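Local coordinates for protein N-acetylneuraminate lyase (Fusobacterium nucleatum subsp. nucleatum ATCC 25586, PDB 5ZKA) that is a lyase of the dihydrodipicolinate synthetase family and adopts the TIM-barrel fold of that family, at residues Glu64-Ile68 / Cys282-Met286; Leu90-Ser96 / Tyr114-Val120; Arg229-Ile233 / Ile248-Thr252. All coordinates share one frame. Numbering follows the deposited sequence.

In the fold
The chain forms a parallel TIM barrel followed by C-terminal helices. Contact 2, building the barrel wall, joins neighbouring strands 89-93 and 117-120. Contact 1 brings the loop after strand 55-58, at the strand ends, to the loop before helix 291-304 in the C-terminal region; contact 2 and then contact 3 are nested along the chain in the loop it closes. The centres of contacts 1 and 2 are about 19 Å apart, yet they touch: Phe66 CE1 lies 3.5 Å from Gly95 O. Contact 3, whose centre lies about 27 Å from that of contact 2 and about 29 Å from that of contact 1, joins the barrel's last helix, 223-237, to the first C-terminal one, 242-262.

Contact 1: Glu64-Ile68 / Cys282-Met286; sequences ENFMI and CRKPM
In this TIM barrel, the loop at the C-terminal end of strand 55-58 joins the C-terminal helical region through the loop before helix 291-304. Glu64 has left-handed backbone angles (62/29), 65-67 form a 3-10 turn, and Met67 N bonds to Glu64 O (3.0 Å). Opposite, Cys282 places its CA 3.3 Å from Glu64 OE1. The extended Arg283 follows, its CA 6.9 Å from Met67 CA; its N donates to OE1 of Glu64 (m,t rotamer; 2.5 Å, 174°), while Glu64 OE2 pairs with Lys269. The Arg283 side chain folds through three m angles, so that Ile68 CG2 covers a guanidinium face, 3.7 Å from NH1; NH1 forms a salt bridge with Glu72 and hydrogen-bonds Gly33 O. Lys284 points away and precedes a cis peptide bond to Pro285, which makes 283-286 a type VI turn, closed by Met286 N to Arg283 O (2.9 Å); proline most readily accepts cis. Flexible thioether ends then meet at the surface: Met286 CE lies 3.5 Å from Met67 CE.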
# COMPACT_ATOMS: atom_id res chain seq x y z
N GLU A 64 -18.13 6.94 16.64
CA GLU A 64 -17.71 7.61 17.87
C GLU A 64 -17.89 6.69 19.08
O GLU A 64 -18.07 7.15 20.22
CB GLU A 64 -18.42 8.95 18.03
CG GLU A 64 -18.06 9.91 16.85
CD GLU A 64 -18.96 11.12 16.75
OE1 GLU A 64 -18.99 11.94 17.71
OE2 GLU A 64 -19.65 11.25 15.72
N ASN A 65 -17.79 5.39 18.83
CA ASN A 65 -18.06 4.37 19.84
C ASN A 65 -17.23 4.57 21.11
O ASN A 65 -17.74 4.43 22.23
CB ASN A 65 -17.78 3.00 19.23
CG ASN A 65 -17.85 1.88 20.25
OD1 ASN A 65 -16.82 1.37 20.73
ND2 ASN A 65 -19.07 1.47 20.57
N PHE A 66 -15.94 4.88 20.96
CA PHE A 66 -15.08 4.91 22.14
C PHE A 66 -15.21 6.20 22.92
O PHE A 66 -14.55 6.35 23.96
CB PHE A 66 -13.63 4.63 21.71
CG PHE A 66 -13.49 3.31 21.01
CD1 PHE A 66 -13.49 2.13 21.75
CD2 PHE A 66 -13.48 3.23 19.63
CE1 PHE A 66 -13.42 0.90 21.12
CE2 PHE A 66 -13.41 2.00 18.99
CZ PHE A 66 -13.37 0.83 19.74
N MET A 67 -16.09 7.11 22.49
CA MET A 67 -16.38 8.34 23.20
C MET A 67 -17.67 8.28 24.03
O MET A 67 -17.99 9.25 24.71
CB MET A 67 -16.47 9.51 22.21
CG MET A 67 -15.11 10.05 21.77
SD MET A 67 -15.26 11.50 20.70
CE MET A 67 -15.52 10.71 19.14
N ILE A 68 -18.40 7.16 24.00
CA ILE A 68 -19.73 7.11 24.59
C ILE A 68 -19.80 5.98 25.62
O ILE A 68 -18.90 5.13 25.72
CB ILE A 68 -20.84 6.97 23.53
CG1 ILE A 68 -20.87 5.55 22.96
CG2 ILE A 68 -20.62 7.97 22.39
CD1 ILE A 68 -21.86 5.35 21.84
N CYS A 282 -21.27 15.85 16.58
CA CYS A 282 -20.26 14.91 17.04
C CYS A 282 -20.15 14.99 18.56
O CYS A 282 -20.54 15.99 19.18
CB CYS A 282 -18.90 15.21 16.41
SG CYS A 282 -18.84 14.94 14.63
N ARG A 283 -19.59 13.94 19.16
CA ARG A 283 -19.40 13.92 20.61
C ARG A 283 -18.30 14.89 21.01
O ARG A 283 -17.23 14.92 20.39
CB ARG A 283 -19.05 12.50 21.08
CG ARG A 283 -20.23 11.54 21.19
CD ARG A 283 -21.17 11.92 22.34
NE ARG A 283 -20.54 11.67 23.65
CZ ARG A 283 -21.08 10.96 24.63
NH1 ARG A 283 -22.30 10.44 24.50
NH2 ARG A 283 -20.41 10.78 25.77
N LYS A 284 -18.54 15.69 22.05
CA LYS A 284 -17.46 16.51 22.57
C LYS A 284 -16.33 15.59 23.05
O LYS A 284 -16.58 14.49 23.53
CB LYS A 284 -17.95 17.39 23.72
CG LYS A 284 -18.83 18.53 23.26
CD LYS A 284 -19.38 19.29 24.43
CE LYS A 284 -20.71 19.93 24.07
NZ LYS A 284 -21.32 20.59 25.25
N PRO A 285 -15.07 16.03 22.93
CA PRO A 285 -14.61 17.36 22.52
C PRO A 285 -14.39 17.55 21.02
O PRO A 285 -13.64 18.47 20.67
CB PRO A 285 -13.27 17.50 23.25
CG PRO A 285 -12.76 16.06 23.34
CD PRO A 285 -13.93 15.11 23.10
N MET A 286 -14.98 16.71 20.16
CA MET A 286 -14.91 16.98 18.72
C MET A 286 -15.33 18.42 18.46
O MET A 286 -16.34 18.89 18.98
CB MET A 286 -15.81 16.02 17.94
CG MET A 286 -15.37 14.56 17.91
SD MET A 286 -13.71 14.30 17.26
CE MET A 286 -13.80 12.59 16.75

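Contact 2: Leu90-Ser96 / Tyr114-Val120; sequences LIAQVGS and YKCLSAV
Adjacent parallel strands of a TIM barrel, linked as a right-handed beta-alpha-beta crossover through helix 99-112, run side by side here: the axes of strand segments 90-93 and 117-120 approach to 4.4 Å, at 34°. Ala92 pairs with Leu117 and Gln93 with Ser118 (CA-CA 4.7 and 4.3 Å). Hydrogen bonds alternate across the pair: Ala92 N to Cys116 O (3.0 Å), Ser118 N to Ala92 O (2.8 Å) and Val94 N to Ser118 O (2.8 Å). Where the strands diverge, a water bridges Leu90 O (2.9 Å) and Lys115 N (2.7 Å).

Ala92 and Leu117 face the outer helices. The small Ala92 lets the Tyr114 ring (chi1 m, chi2 81°) come close: Ala92 CB lies 4.1 Å from the centroid of the Tyr114 ring in an off-centre CH-pi contact. Leu90 CB (chi1 m) lies 3.8 Å from Tyr114 CD2, and Tyr114 OH bonds to Phe77 O on helix 70-84. Gln93 and Ser118 face the barrel interior, where Ile91 CG2 packs 3.7 Å from Ser118 CB; Ser118 OG (chi1 t) bonds to Ile148 O on the next strand. Gln93, with chi1 t and chi2 m, bends so that OE1 accepts from Val120 N (2.9 Å) and from Gly95 N (2.9 Å), while NE2 reaches Gly59 O. Gly95 has to be bare, since a CB would sit 2.5 Å from Val120 N. Apolar residues thus seal the helix-facing side, whereas inside the barrel the Gln93 amide continues the ladder past its last backbone bond, so that OE1 gives two buried backbone NH groups, of Val120 and Gly95, an acceptor.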
# COMPACT_ATOMS: atom_id res chain seq x y z
N LEU A 90 -25.07 -7.31 9.22
CA LEU A 90 -24.74 -6.48 10.36
C LEU A 90 -23.57 -7.09 11.11
O LEU A 90 -23.59 -8.28 11.41
CB LEU A 90 -25.92 -6.34 11.31
CG LEU A 90 -27.17 -5.64 10.80
CD1 LEU A 90 -28.23 -5.72 11.87
CD2 LEU A 90 -26.86 -4.20 10.50
N ILE A 91 -22.57 -6.26 11.42
CA ILE A 91 -21.47 -6.62 12.31
C ILE A 91 -21.50 -5.67 13.50
O ILE A 91 -21.65 -4.45 13.31
CB ILE A 91 -20.10 -6.54 11.60
CG1 ILE A 91 -20.03 -7.50 10.40
CG2 ILE A 91 -18.94 -6.84 12.60
CD1 ILE A 91 -18.84 -7.18 9.46
N ALA A 92 -21.36 -6.21 14.71
CA ALA A 92 -21.36 -5.40 15.91
C ALA A 92 -19.95 -5.36 16.48
O ALA A 92 -19.42 -6.40 16.89
CB ALA A 92 -22.35 -5.95 16.95
N GLN A 93 -19.35 -4.17 16.50
CA GLN A 93 -18.03 -3.98 17.12
C GLN A 93 -18.22 -3.81 18.63
O GLN A 93 -18.85 -2.85 19.06
CB GLN A 93 -17.34 -2.77 16.50
CG GLN A 93 -15.81 -2.75 16.66
CD GLN A 93 -15.38 -2.42 18.06
OE1 GLN A 93 -14.45 -3.02 18.60
NE2 GLN A 93 -16.05 -1.46 18.67
N VAL A 94 -17.67 -4.74 19.42
CA VAL A 94 -17.87 -4.74 20.86
C VAL A 94 -16.55 -4.63 21.64
O VAL A 94 -16.56 -4.69 22.87
CB VAL A 94 -18.65 -5.98 21.32
CG1 VAL A 94 -20.04 -6.02 20.67
CG2 VAL A 94 -17.87 -7.25 21.02
N GLY A 95 -15.43 -4.44 20.95
CA GLY A 95 -14.15 -4.40 21.63
C GLY A 95 -13.97 -3.17 22.49
O GLY A 95 -14.65 -2.16 22.34
N SER A 96 -12.99 -3.25 23.40
CA SER A 96 -12.82 -2.24 24.44
C SER A 96 -11.55 -2.57 25.22
O SER A 96 -11.08 -3.71 25.20
CB SER A 96 -14.04 -2.20 25.36
OG SER A 96 -13.76 -1.57 26.60
N TYR A 114 -27.68 -10.02 16.37
CA TYR A 114 -26.48 -9.85 15.55
C TYR A 114 -25.78 -11.19 15.40
O TYR A 114 -25.64 -11.95 16.36
CB TYR A 114 -25.53 -8.83 16.17
CG TYR A 114 -25.96 -7.38 16.06
CD1 TYR A 114 -26.88 -6.83 16.95
CD2 TYR A 114 -25.40 -6.54 15.10
CE1 TYR A 114 -27.27 -5.51 16.87
CE2 TYR A 114 -25.77 -5.20 15.01
CZ TYR A 114 -26.70 -4.69 15.90
OH TYR A 114 -27.07 -3.37 15.83
N LYS A 115 -25.34 -11.48 14.18
CA LYS A 115 -24.79 -12.79 13.85
C LYS A 115 -23.29 -12.73 13.62
O LYS A 115 -22.70 -13.72 13.18
CB LYS A 115 -25.50 -13.37 12.61
CG LYS A 115 -26.89 -13.91 12.91
CD LYS A 115 -26.84 -14.91 14.06
CE LYS A 115 -28.21 -15.45 14.42
NZ LYS A 115 -28.80 -16.29 13.33
N CYS A 116 -22.67 -11.59 13.90
CA CYS A 116 -21.23 -11.48 13.77
C CYS A 116 -20.77 -10.31 14.62
O CYS A 116 -21.41 -9.25 14.62
CB CYS A 116 -20.81 -11.28 12.31
SG CYS A 116 -19.02 -11.37 12.10
N LEU A 117 -19.68 -10.53 15.36
CA LEU A 117 -19.05 -9.52 16.20
C LEU A 117 -17.75 -9.07 15.55
O LEU A 117 -17.20 -9.72 14.68
CB LEU A 117 -18.72 -10.08 17.59
CG LEU A 117 -19.83 -10.73 18.41
CD1 LEU A 117 -19.27 -11.18 19.77
CD2 LEU A 117 -20.97 -9.76 18.60
N SER A 118 -17.27 -7.92 16.03
CA SER A 118 -15.92 -7.46 15.75
C SER A 118 -15.37 -6.88 17.04
O SER A 118 -16.12 -6.52 17.95
CB SER A 118 -15.90 -6.41 14.63
OG SER A 118 -14.59 -6.23 14.12
N ALA A 119 -14.04 -6.81 17.15
CA ALA A 119 -13.46 -6.25 18.37
C ALA A 119 -12.09 -5.68 18.04
O ALA A 119 -11.22 -6.40 17.55
CB ALA A 119 -13.36 -7.30 19.47
N VAL A 120 -11.90 -4.39 18.34
CA VAL A 120 -10.59 -3.78 18.16
C VAL A 120 -9.58 -4.48 19.08
O VAL A 120 -9.93 -4.99 20.15
CB VAL A 120 -10.65 -2.27 18.44
CG1 VAL A 120 -11.13 -2.00 19.86
CG2 VAL A 120 -9.30 -1.60 18.16
O HOH W 1 -25.96 -9.78 12.14

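Contact 3: Arg229-Ile233 / Ile248-Thr252; sequences RAKQI and IQHTT
Ile233, Ile248 and Arg229 bury the most surface where helix 223-237 packs against helix 242-262. The short segments run nearly antiparallel, with N-to-C directions at 150° (signed crossing angle -150°) and axes 9.8 Å apart. Ile233 and Ile248 sit nearest in the backbone, CA to CA 6.4 Å, and both point toward the other helix with the m,t rotamer. Ile233 reaches across with CG1 and CD1, its CG1 lying 3.6 Å from Ile248 CG2; branched apolar side chains suit this interface. Ile233 CD1 carries on to Gln249 CA (3.6 Å), and Leu207 and Leu208 of helix 207-212 cover it from beyond the pair.

The two helices form an antiparallel hairpin of the last helix of the TIM barrel, 223-237, and the first of the extra C-terminal helices, 242-262. One turn before Ile233, Arg229 extends its m,t,t chain along the second helix: CB rests 3.8 Å from Ile248 CG2, CD lies 3.3 Å from Thr252 OG1, and Thr251 CG2 covers a guanidinium face, 3.5 Å from NE. A long aliphatic stem suits this half-buried place, and the charged end finds Phe304 O and Asn226 OD1. No hydrogen bond crosses between the segments. Instead Thr252 OG1 (chi1 m) donates back to Ile248 O at 3.0 Å and accepts from Asn226 ND2; with its polarity met, Thr252 OG1 tolerates Ile233 CD1 at 3.9 Å.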
# COMPACT_ATOMS: atom_id res chain seq x y z
N ARG A 229 -20.15 4.78 -5.57
CA ARG A 229 -18.85 4.65 -6.23
C ARG A 229 -18.05 3.49 -5.66
O ARG A 229 -17.36 2.77 -6.40
CB ARG A 229 -18.05 5.94 -6.10
CG ARG A 229 -18.43 7.05 -7.09
CD ARG A 229 -17.41 8.19 -7.01
NE ARG A 229 -17.84 9.32 -7.82
CZ ARG A 229 -18.52 10.37 -7.34
NH1 ARG A 229 -18.82 10.42 -6.05
NH2 ARG A 229 -18.89 11.35 -8.17
N ALA A 230 -18.11 3.30 -4.34
CA ALA A 230 -17.32 2.24 -3.72
C ALA A 230 -17.71 0.87 -4.24
O ALA A 230 -16.84 0.03 -4.53
CB ALA A 230 -17.48 2.28 -2.20
N LYS A 231 -19.01 0.60 -4.36
CA LYS A 231 -19.44 -0.66 -4.95
C LYS A 231 -18.99 -0.78 -6.40
O LYS A 231 -18.62 -1.87 -6.85
CB LYS A 231 -20.96 -0.80 -4.84
CG LYS A 231 -21.45 -1.14 -3.46
CD LYS A 231 -22.94 -1.49 -3.48
CE LYS A 231 -23.16 -2.97 -3.70
NZ LYS A 231 -24.51 -3.34 -3.22
N GLN A 232 -19.02 0.33 -7.15
CA GLN A 232 -18.53 0.29 -8.53
C GLN A 232 -17.06 -0.13 -8.59
O GLN A 232 -16.70 -1.05 -9.33
CB GLN A 232 -18.73 1.65 -9.21
CG GLN A 232 -20.18 1.99 -9.54
CD GLN A 232 -20.35 3.44 -9.98
OE1 GLN A 232 -19.46 4.27 -9.82
NE2 GLN A 232 -21.52 3.74 -10.54
N ILE A 233 -16.20 0.56 -7.82
CA ILE A 233 -14.78 0.20 -7.80
C ILE A 233 -14.61 -1.29 -7.52
O ILE A 233 -13.95 -2.02 -8.27
CB ILE A 233 -14.01 1.05 -6.77
CG1 ILE A 233 -14.02 2.54 -7.13
CG2 ILE A 233 -12.57 0.51 -6.61
CD1 ILE A 233 -13.60 3.46 -5.96
N ILE A 248 -12.80 5.79 -11.29
CA ILE A 248 -13.72 6.03 -10.19
C ILE A 248 -12.97 6.13 -8.85
O ILE A 248 -13.36 6.92 -7.98
CB ILE A 248 -14.80 4.94 -10.18
CG1 ILE A 248 -15.59 4.99 -11.50
CG2 ILE A 248 -15.73 5.09 -8.98
CD1 ILE A 248 -16.47 3.79 -11.75
N GLN A 249 -11.89 5.37 -8.67
CA GLN A 249 -11.06 5.58 -7.48
C GLN A 249 -10.43 6.96 -7.48
O GLN A 249 -10.31 7.60 -6.42
CB GLN A 249 -9.97 4.51 -7.39
CG GLN A 249 -9.13 4.58 -6.12
CD GLN A 249 -9.88 3.99 -4.94
OE1 GLN A 249 -10.08 2.78 -4.89
NE2 GLN A 249 -10.31 4.84 -4.00
N HIS A 250 -10.03 7.45 -8.66
CA HIS A 250 -9.48 8.80 -8.76
C HIS A 250 -10.50 9.85 -8.32
O HIS A 250 -10.18 10.78 -7.58
CB HIS A 250 -9.02 9.08 -10.19
CG HIS A 250 -7.66 8.56 -10.53
ND1 HIS A 250 -6.62 8.49 -9.63
CD2 HIS A 250 -7.14 8.15 -11.72
CE1 HIS A 250 -5.54 8.04 -10.23
NE2 HIS A 250 -5.83 7.82 -11.50
N THR A 251 -11.73 9.73 -8.83
CA THR A 251 -12.76 10.70 -8.47
C THR A 251 -13.08 10.59 -6.99
O THR A 251 -13.21 11.61 -6.29
CB THR A 251 -14.02 10.45 -9.31
OG1 THR A 251 -13.72 10.67 -10.70
CG2 THR A 251 -15.15 11.37 -8.88
N THR A 252 -13.21 9.36 -6.49
CA THR A 252 -13.45 9.13 -5.06
C THR A 252 -12.37 9.78 -4.20
O THR A 252 -12.67 10.42 -3.19
CB THR A 252 -13.52 7.63 -4.80
OG1 THR A 252 -14.75 7.12 -5.33
CG2 THR A 252 -13.44 7.30 -3.30